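Local coordinates for diol-dehydratase (Roseburia inulinivorans, PDB 5I2A), which probably acts as a B12-independent glycyl radical enzyme that dehydrates 1,2-propanediol, at residues K42-E45 / G46-V49; E144-R147 / A148-H151; A198-S201 / T202-F206; T797-D800 / A801-H804. One frame throughout, in Å; residues are numbered along the deposited sequence.

Interaction 1: residues K42-E45 / G46-V49; sequences KATE and GQPV
The carboxamide of Q47 turns one face onto T44: Q47 NE2 sits almost straight over T44 CB at 3.7 Å, with T44 CA on the same face. Near the plane of the amide, at its nitrogen end, lies a water that accepts from Q47 NE2 at 3.1 Å. That water donates to E45 O at 2.8 Å and, weakly, to A43 O, tying the long amide to two carbonyls of the chain before it. Q47 reaches this place because CG stands beside its own backbone N (chi1 -69°) and the chain then runs extended, crossing T44 at about a right angle. With an alanine here the water would probably lose its amide donor and the flank of T44 its cover. T44 suits its place by being compact and two-faced: its carbon side meets the amide, while OG1 turns to R52 of helix 49-63. E45 sends OE2 to Y127 and packs on K129 of the second subunit. In the backbone, Q47 N donates to T44 O over 3.1 Å with an N-H...O angle of 155°. G46 has a phi of 101°, at which a CB would collide with E45 O, so the absence of a side chain fits it here. This is a type II beta turn, T44 to Q47, which carries the chain from helix 32-43 to P48, the N-cap of helix 49-63.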
loop_
_atom_site.group_PDB
_atom_site.type_symbol
_atom_site.label_atom_id
_atom_site.label_comp_id
_atom_site.label_asym_id
_atom_site.label_seq_id
_atom_site.Cartn_x
_atom_site.Cartn_y
_atom_site.Cartn_z
ATOM N N LYS A 42 11.045 -2.859 -15.617
ATOM C CA LYS A 42 11.736 -4.147 -15.635
ATOM C C LYS A 42 13.031 -4.087 -14.830
ATOM O O LYS A 42 13.423 -5.072 -14.237
ATOM C CB LYS A 42 12.033 -4.595 -17.070
ATOM C CG LYS A 42 10.812 -5.061 -17.860
ATOM C CD LYS A 42 11.200 -5.427 -19.309
ATOM C CE LYS A 42 10.021 -6.020 -20.065
ATOM N NZ LYS A 42 10.266 -6.155 -21.531
ATOM N N ALA A 43 13.691 -2.933 -14.803
ATOM C CA ALA A 43 14.942 -2.799 -14.058
ATOM C C ALA A 43 14.767 -2.503 -12.567
ATOM O O ALA A 43 15.729 -2.559 -11.812
ATOM C CB ALA A 43 15.814 -1.711 -14.687
ATOM N N THR A 44 13.560 -2.176 -12.134
ATOM C CA THR A 44 13.380 -1.775 -10.745
ATOM C C THR A 44 12.427 -2.677 -9.954
ATOM O O THR A 44 11.991 -2.297 -8.877
ATOM C CB THR A 44 12.846 -0.329 -10.647
ATOM O OG1 THR A 44 11.583 -0.250 -11.307
ATOM C CG2 THR A 44 13.830 0.668 -11.266
ATOM N N GLU A 45 12.082 -3.837 -10.501
ATOM C CA GLU A 45 11.189 -4.774 -9.819
ATOM C C GLU A 45 11.728 -5.063 -8.432
ATOM O O GLU A 45 12.926 -5.265 -8.258
ATOM C CB GLU A 45 11.032 -6.074 -10.621
ATOM C CG GLU A 45 10.180 -5.882 -11.871
ATOM C CD GLU A 45 10.087 -7.112 -12.748
ATOM O OE1 GLU A 45 10.760 -8.128 -12.470
ATOM O OE2 GLU A 45 9.312 -7.066 -13.718
ATOM N N GLY A 46 10.851 -5.027 -7.439
ATOM C CA GLY A 46 11.251 -5.311 -6.072
ATOM C C GLY A 46 11.444 -4.064 -5.240
ATOM O O GLY A 46 11.532 -4.141 -4.021
ATOM N N GLN A 47 11.517 -2.910 -5.892
ATOM C CA GLN A 47 11.679 -1.643 -5.191
ATOM C C GLN A 47 10.319 -1.012 -4.861
ATOM O O GLN A 47 9.312 -1.395 -5.443
ATOM C CB GLN A 47 12.524 -0.693 -6.029
ATOM C CG GLN A 47 13.985 -1.114 -6.142
ATOM C CD GLN A 47 14.785 -0.161 -7.016
ATOM O OE1 GLN A 47 14.761 1.053 -6.806
ATOM N NE2 GLN A 47 15.482 -0.704 -8.007
ATOM N N PRO A 48 10.286 -0.053 -3.918
ATOM C CA PRO A 48 8.994 0.561 -3.593
ATOM C C PRO A 48 8.406 1.273 -4.807
ATOM O O PRO A 48 9.158 1.837 -5.608
ATOM C CB PRO A 48 9.342 1.570 -2.492
ATOM C CG PRO A 48 10.669 1.132 -1.964
ATOM C CD PRO A 48 11.380 0.543 -3.130
ATOM N N VAL A 49 7.084 1.243 -4.918
ATOM C CA VAL A 49 6.373 1.808 -6.056
ATOM C C VAL A 49 6.810 3.237 -6.388
ATOM O O VAL A 49 7.092 3.550 -7.536
ATOM C CB VAL A 49 4.850 1.824 -5.815
ATOM C CG1 VAL A 49 4.147 2.328 -7.055
ATOM C CG2 VAL A 49 4.346 0.434 -5.455
HETATM O O HOH W 1 15.259 -3.719 -8.687
#

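Interaction 2: residues E144-R147 / A148-H151; sequences ETLR and AMKH
M149 leaves its backbone with CG anti to the carbonyl carbon (chi1 -69°) and then bends at the thioether (chi3 -71°), which folds the terminal methyl back over the preceding turn. M149 CE lands 3.5 Å from L146 CD2, closer than carbons usually pack, and 3.7 Å from T145 CG2, while T145 O lies only 3.2 Å from the same CE. The methyl is thus wedged among two side chains and a carbonyl, a fit that a flexible, unbranched methionine can make. Shortening the residue to an alanine would remove this methyl and is likely to leave a gap beside L146 CD2 and T145 CG2. T145 can serve both chemistries: CG2 faces the methionine, whereas OG1 bonds to N509 of helix 489-521.

These contacts run along nearly the whole of the short alpha helix 143-150, with i to i+4 backbone bonds from A148 N, M149 N, K150 N and H151 N. A148, small and buried, lets the helix come close to F154 of strand 154-155. H151 is the first residue to leave helical geometry. Its N donates to R147 O at 3.1 Å, and its ring presents an edge to the same oxygen, H151 CD2 lying 3.3 Å from R147 O in the ring plane. D471 holds the other side of the imidazole through ND1, fixing its rotation. The aliphatic base of R147 also touches the ring, R147 CG being 3.9 Å from H151 CD2, but the guanidinium swings off, its plane 66° from the imidazole.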
loop_
_atom_site.group_PDB
_atom_site.type_symbol
_atom_site.label_atom_id
_atom_site.label_comp_id
_atom_site.label_asym_id
_atom_site.label_seq_id
_atom_site.Cartn_x
_atom_site.Cartn_y
_atom_site.Cartn_z
ATOM N N GLU A 144 -22.557 -4.260 -7.598
ATOM C CA GLU A 144 -23.665 -3.348 -7.852
ATOM C C GLU A 144 -23.177 -2.110 -8.619
ATOM O O GLU A 144 -23.887 -1.573 -9.458
ATOM C CB GLU A 144 -24.351 -2.938 -6.539
ATOM C CG GLU A 144 -25.149 -4.069 -5.860
ATOM C CD GLU A 144 -24.289 -5.029 -5.036
ATOM O OE1 GLU A 144 -23.046 -4.979 -5.109
ATOM O OE2 GLU A 144 -24.866 -5.838 -4.293
ATOM N N THR A 145 -21.958 -1.680 -8.321
ATOM C CA THR A 145 -21.317 -0.584 -9.028
ATOM C C THR A 145 -21.074 -0.920 -10.499
ATOM O O THR A 145 -21.338 -0.099 -11.387
ATOM C CB THR A 145 -19.984 -0.214 -8.357
ATOM O OG1 THR A 145 -20.228 0.127 -6.988
ATOM C CG2 THR A 145 -19.322 0.953 -9.068
ATOM N N LEU A 146 -20.564 -2.124 -10.757
ATOM C CA LEU A 146 -20.345 -2.554 -12.129
ATOM C C LEU A 146 -21.677 -2.589 -12.887
ATOM O O LEU A 146 -21.735 -2.237 -14.061
ATOM C CB LEU A 146 -19.651 -3.923 -12.172
ATOM C CG LEU A 146 -18.245 -3.975 -11.550
ATOM C CD1 LEU A 146 -17.692 -5.409 -11.515
ATOM C CD2 LEU A 146 -17.302 -3.059 -12.304
ATOM N N ARG A 147 -22.739 -3.005 -12.202
ATOM C CA ARG A 147 -24.062 -3.080 -12.812
ATOM C C ARG A 147 -24.557 -1.683 -13.186
ATOM O O ARG A 147 -25.074 -1.473 -14.279
ATOM C CB ARG A 147 -25.070 -3.765 -11.878
ATOM C CG ARG A 147 -26.463 -3.903 -12.482
ATOM C CD ARG A 147 -27.427 -4.631 -11.547
ATOM N NE ARG A 147 -27.641 -3.859 -10.333
ATOM C CZ ARG A 147 -28.242 -4.310 -9.235
ATOM N NH1 ARG A 147 -28.705 -5.552 -9.182
ATOM N NH2 ARG A 147 -28.369 -3.517 -8.181
ATOM N N ALA A 148 -24.381 -0.732 -12.278
ATOM C CA ALA A 148 -24.811 0.640 -12.534
ATOM C C ALA A 148 -24.109 1.215 -13.772
ATOM O O ALA A 148 -24.716 1.919 -14.580
ATOM C CB ALA A 148 -24.550 1.511 -11.308
ATOM N N MET A 149 -22.836 0.883 -13.936
ATOM C CA MET A 149 -22.070 1.408 -15.058
ATOM C C MET A 149 -22.500 0.735 -16.350
ATOM O O MET A 149 -22.579 1.376 -17.390
ATOM C CB MET A 149 -20.574 1.225 -14.818
ATOM C CG MET A 149 -20.046 2.118 -13.684
ATOM S SD MET A 149 -18.309 1.806 -13.321
ATOM C CE MET A 149 -18.369 0.239 -12.558
ATOM N N LYS A 150 -22.802 -0.559 -16.261
ATOM C CA LYS A 150 -23.246 -1.329 -17.420
ATOM C C LYS A 150 -24.563 -0.757 -17.956
ATOM O O LYS A 150 -24.804 -0.737 -19.155
ATOM C CB LYS A 150 -23.391 -2.808 -17.041
ATOM C CG LYS A 150 -23.881 -3.729 -18.151
ATOM C CD LYS A 150 -23.879 -5.190 -17.680
ATOM C CE LYS A 150 -25.193 -5.903 -17.989
ATOM N NZ LYS A 150 -25.550 -5.857 -19.441
ATOM N N HIS A 151 -25.385 -0.241 -17.056
ATOM C CA HIS A 151 -26.642 0.375 -17.445
ATOM C C HIS A 151 -26.547 1.902 -17.531
ATOM O O HIS A 151 -27.564 2.607 -17.530
ATOM C CB HIS A 151 -27.739 -0.060 -16.477
ATOM C CG HIS A 151 -28.098 -1.507 -16.613
ATOM N ND1 HIS A 151 -29.039 -1.956 -17.516
ATOM C CD2 HIS A 151 -27.615 -2.610 -15.991
ATOM C CE1 HIS A 151 -29.135 -3.272 -17.428
ATOM N NE2 HIS A 151 -28.288 -3.693 -16.505
#

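Interaction 3: residues A198-S201 / T202-F206; sequences ADYS and TKMCF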
loop_
_atom_site.group_PDB
_atom_site.type_symbol
_atom_site.label_atom_id
_atom_site.label_comp_id
_atom_site.label_asym_id
_atom_site.label_seq_id
_atom_site.Cartn_x
_atom_site.Cartn_y
_atom_site.Cartn_z
ATOM N N ALA A 198 8.830 5.785 12.943
ATOM C CA ALA A 198 7.949 4.759 12.396
ATOM C C ALA A 198 7.660 4.964 10.906
ATOM O O ALA A 198 7.381 4.000 10.198
ATOM C CB ALA A 198 6.627 4.698 13.195
ATOM N N ASP A 199 7.750 6.198 10.416
ATOM C CA ASP A 199 7.506 6.438 8.990
ATOM C C ASP A 199 8.781 6.730 8.188
ATOM O O ASP A 199 8.700 7.230 7.063
ATOM C CB ASP A 199 6.507 7.603 8.805
ATOM C CG ASP A 199 7.092 8.942 9.208
ATOM O OD1 ASP A 199 8.040 8.955 10.013
ATOM O OD2 ASP A 199 6.608 9.989 8.720
ATOM N N TYR A 200 9.950 6.428 8.749
ATOM C CA TYR A 200 11.197 6.815 8.089
ATOM C C TYR A 200 11.338 6.153 6.714
ATOM O O TYR A 200 11.649 6.829 5.739
ATOM C CB TYR A 200 12.416 6.488 8.956
ATOM C CG TYR A 200 13.755 6.947 8.355
ATOM C CD1 TYR A 200 14.462 6.139 7.467
ATOM C CD2 TYR A 200 14.302 8.187 8.684
ATOM C CE1 TYR A 200 15.683 6.555 6.921
ATOM C CE2 TYR A 200 15.515 8.605 8.162
ATOM C CZ TYR A 200 16.202 7.787 7.285
ATOM O OH TYR A 200 17.389 8.210 6.762
ATOM N N SER A 201 11.090 4.850 6.627
ATOM C CA SER A 201 11.290 4.145 5.358
ATOM C C SER A 201 10.472 4.754 4.206
ATOM O O SER A 201 10.985 4.970 3.111
ATOM C CB SER A 201 10.943 2.662 5.493
ATOM O OG SER A 201 11.903 1.961 6.261
ATOM N N THR A 202 9.199 5.013 4.461
ATOM C CA THR A 202 8.298 5.459 3.415
ATOM C C THR A 202 8.448 6.958 3.149
ATOM O O THR A 202 8.393 7.391 2.002
ATOM C CB THR A 202 6.833 5.146 3.775
ATOM O OG1 THR A 202 6.557 5.627 5.099
ATOM C CG2 THR A 202 6.571 3.617 3.703
ATOM N N LYS A 203 8.632 7.745 4.205
ATOM C CA LYS A 203 8.831 9.181 4.038
ATOM C C LYS A 203 10.110 9.437 3.250
ATOM O O LYS A 203 10.115 10.210 2.288
ATOM C CB LYS A 203 8.883 9.913 5.391
ATOM C CG LYS A 203 9.221 11.406 5.277
ATOM C CD LYS A 203 8.786 12.213 6.511
ATOM C CE LYS A 203 8.950 13.726 6.273
ATOM N NZ LYS A 203 8.609 14.561 7.474
ATOM N N MET A 204 11.193 8.784 3.650
ATOM C CA MET A 204 12.483 9.041 3.019
ATOM C C MET A 204 12.500 8.519 1.597
ATOM O O MET A 204 13.088 9.146 0.738
ATOM C CB MET A 204 13.629 8.428 3.825
ATOM C CG MET A 204 13.954 9.200 5.105
ATOM S SD MET A 204 14.576 10.874 4.753
ATOM C CE MET A 204 15.824 10.460 3.557
ATOM N N CYS A 205 11.843 7.389 1.335
ATOM C CA CYS A 205 11.747 6.917 -0.044
ATOM C C CYS A 205 11.044 7.968 -0.936
ATOM O O CYS A 205 11.484 8.238 -2.045
ATOM C CB CYS A 205 11.008 5.582 -0.125
ATOM S SG CYS A 205 11.063 4.798 -1.765
ATOM N N PHE A 206 9.947 8.535 -0.448
ATOM C CA PHE A 206 9.202 9.549 -1.198
ATOM C C PHE A 206 10.062 10.792 -1.436
ATOM O O PHE A 206 10.127 11.298 -2.550
ATOM C CB PHE A 206 7.914 9.925 -0.461
ATOM C CG PHE A 206 7.169 11.063 -1.085
ATOM C CD1 PHE A 206 6.527 10.912 -2.303
ATOM C CD2 PHE A 206 7.113 12.297 -0.453
ATOM C CE1 PHE A 206 5.844 11.974 -2.882
ATOM C CE2 PHE A 206 6.425 13.356 -1.022
ATOM C CZ PHE A 206 5.795 13.196 -2.241
#
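Helix 200-233 winds up its first turn as K203 N donates to D199 O over 2.9 Å, M204 N to Y200 O and C205 N to S201 O; D199 occupies the N-cap position, though its carboxylate makes no capping bond. The principal side-chain contact joins residues one turn apart. With chi1 at -177°, Y200 stands its ring alongside the helix; chi1 of M204 (-74°) brings CG over the middle of one face, and the bend at chi2 sets SD off to the side. M204 CG is 3.4 Å from the centroid of the Y200 ring, 12° off the normal, a CH-pi contact; M204 SD approaches more obliquely at 4.7 Å, a Met-aromatic pair. Alongside, D199 and K203 point the same way, D199 OD2 lying 3.8 Å from K203 CD. Lysine suits this place because its extended chain outreaches that carboxylate: NZ forms a salt bridge with E189. S201, small enough to be buried, hands its hydroxyl to the carbonyl of Y140 of the second subunit. The chemistry is therefore divided: a methylene next to the polarisable sulfur covers the electron-rich ring, while D199 OD2 and K203 NZ, 5.1 Å apart, are not in contact, so any attraction between them is probably weak.

Interaction 4: residues T797-D800 / A801-H804; sequences TLLD and AQAH
D800 and H804 meet one turn apart where helix 795-803 ends, in the glycine radical region of the sequence. D800 begins with CB beside the peptide that follows, 3.2 Å from A801 N. Its CG stands opposite the backbone N (chi1 -160°), which turns the carboxylate toward the end of the helix, and CG comes within 4.2 Å of H804 CD2. At the tip the two oxygens part company. D800 OD1 meets H804 CD2 at 3.2 Å, in the plane of the imidazole and at its edge, with carboxylate and ring planes 61° apart. D800 OD2 takes a salt bridge from K807 and a hydrogen bond from Y808, so an aspartate, short and charged, can gather the chain beyond the helix around its own end. The backbone agrees: H804 N donates to D800 O at 2.7 Å, the shortest of the i to i+4 bonds here, although H804 has already left helical angles. A801 is buried, its methyl against Y808, L811 and F822, a place that suits a small residue. Q802 has the reach to cross to helix 827-835, where NE2 bonds to D831 and Q830. Its other branch stays near the preceding turn, Q802 OE1 lying 4.0 Å from L799 CD2, while Q802 CB sits 3.3 Å from L799 O.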
loop_
_atom_site.group_PDB
_atom_site.type_symbol
_atom_site.label_atom_id
_atom_site.label_comp_id
_atom_site.label_asym_id
_atom_site.label_seq_id
_atom_site.Cartn_x
_atom_site.Cartn_y
_atom_site.Cartn_z
ATOM N N THR A 797 -23.394 30.246 -40.622
ATOM C CA THR A 797 -21.963 29.965 -40.587
ATOM C C THR A 797 -21.683 28.517 -40.188
ATOM O O THR A 797 -20.861 27.839 -40.801
ATOM C CB THR A 797 -21.228 30.901 -39.612
ATOM O OG1 THR A 797 -21.286 32.241 -40.105
ATOM C CG2 THR A 797 -19.772 30.489 -39.461
ATOM N N LEU A 798 -22.377 28.041 -39.166
ATOM C CA LEU A 798 -22.155 26.680 -38.693
ATOM C C LEU A 798 -22.643 25.659 -39.717
ATOM O O LEU A 798 -21.966 24.672 -39.954
ATOM C CB LEU A 798 -22.840 26.451 -37.346
ATOM C CG LEU A 798 -22.362 27.313 -36.165
ATOM C CD1 LEU A 798 -23.078 26.894 -34.907
ATOM C CD2 LEU A 798 -20.867 27.217 -35.972
ATOM N N LEU A 799 -23.809 25.901 -40.318
ATOM C CA LEU A 799 -24.326 25.016 -41.368
ATOM C C LEU A 799 -23.387 24.970 -42.570
ATOM O O LEU A 799 -23.109 23.898 -43.084
ATOM C CB LEU A 799 -25.728 25.442 -41.815
ATOM C CG LEU A 799 -26.818 25.312 -40.746
ATOM C CD1 LEU A 799 -28.146 25.878 -41.233
ATOM C CD2 LEU A 799 -26.981 23.854 -40.313
ATOM N N ASP A 800 -22.891 26.126 -43.007
ATOM C CA ASP A 800 -21.952 26.155 -44.131
ATOM C C ASP A 800 -20.649 25.414 -43.802
ATOM O O ASP A 800 -20.052 24.786 -44.679
ATOM C CB ASP A 800 -21.625 27.592 -44.554
ATOM C CG ASP A 800 -21.055 27.663 -45.977
ATOM O OD1 ASP A 800 -21.565 26.939 -46.844
ATOM O OD2 ASP A 800 -20.101 28.421 -46.228
ATOM N N ALA A 801 -20.205 25.494 -42.549
ATOM C CA ALA A 801 -18.983 24.808 -42.131
ATOM C C ALA A 801 -19.188 23.290 -42.122
ATOM O O ALA A 801 -18.246 22.528 -42.328
ATOM C CB ALA A 801 -18.529 25.293 -40.754
ATOM N N GLN A 802 -20.426 22.859 -41.906
ATOM C CA GLN A 802 -20.764 21.453 -42.048
ATOM C C GLN A 802 -20.722 21.018 -43.499
ATOM O O GLN A 802 -20.172 19.971 -43.807
ATOM C CB GLN A 802 -22.146 21.154 -41.474
ATOM C CG GLN A 802 -22.173 21.024 -39.967
ATOM C CD GLN A 802 -23.459 20.389 -39.466
ATOM O OE1 GLN A 802 -24.540 20.682 -39.967
ATOM N NE2 GLN A 802 -23.342 19.501 -38.477
ATOM N N ALA A 803 -21.296 21.832 -44.382
ATOM C CA ALA A 803 -21.383 21.499 -45.801
ATOM C C ALA A 803 -20.040 21.621 -46.516
ATOM O O ALA A 803 -19.740 20.846 -47.417
ATOM C CB ALA A 803 -22.424 22.385 -46.485
ATOM N N HIS A 804 -19.237 22.600 -46.115
ATOM C CA HIS A 804 -17.961 22.861 -46.766
ATOM C C HIS A 804 -16.871 23.129 -45.745
ATOM O O HIS A 804 -16.444 24.269 -45.596
ATOM C CB HIS A 804 -18.076 24.058 -47.719
ATOM C CG HIS A 804 -19.226 23.961 -48.671
ATOM N ND1 HIS A 804 -19.175 23.207 -49.826
ATOM C CD2 HIS A 804 -20.465 24.506 -48.632
ATOM C CE1 HIS A 804 -20.333 23.291 -50.453
ATOM N NE2 HIS A 804 -21.133 24.075 -49.752
#

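How the interactions relate
Interactions 1 and 3 are neighbours: their centres are about 17 Å apart, and P48 CG of the first packs on C205 SG of the second at 3.7 Å. Both also touch the second subunit, interaction 1 as a surface turn with a water bridge, interaction 3 as a partly buried helix start with a sulfur-aromatic pair. Interaction 2, also partly buried, lies between helix 489-521 and strand 154-155, relies on a wedged methionine and touches the second subunit at E144 alone. Interaction 4 lies across the chain's centre from 1 and 3, without contact to that subunit. Interactions 2 and 4 both end a helix with a histidine, yet one ring edge meets a carbonyl, the other a carboxylate.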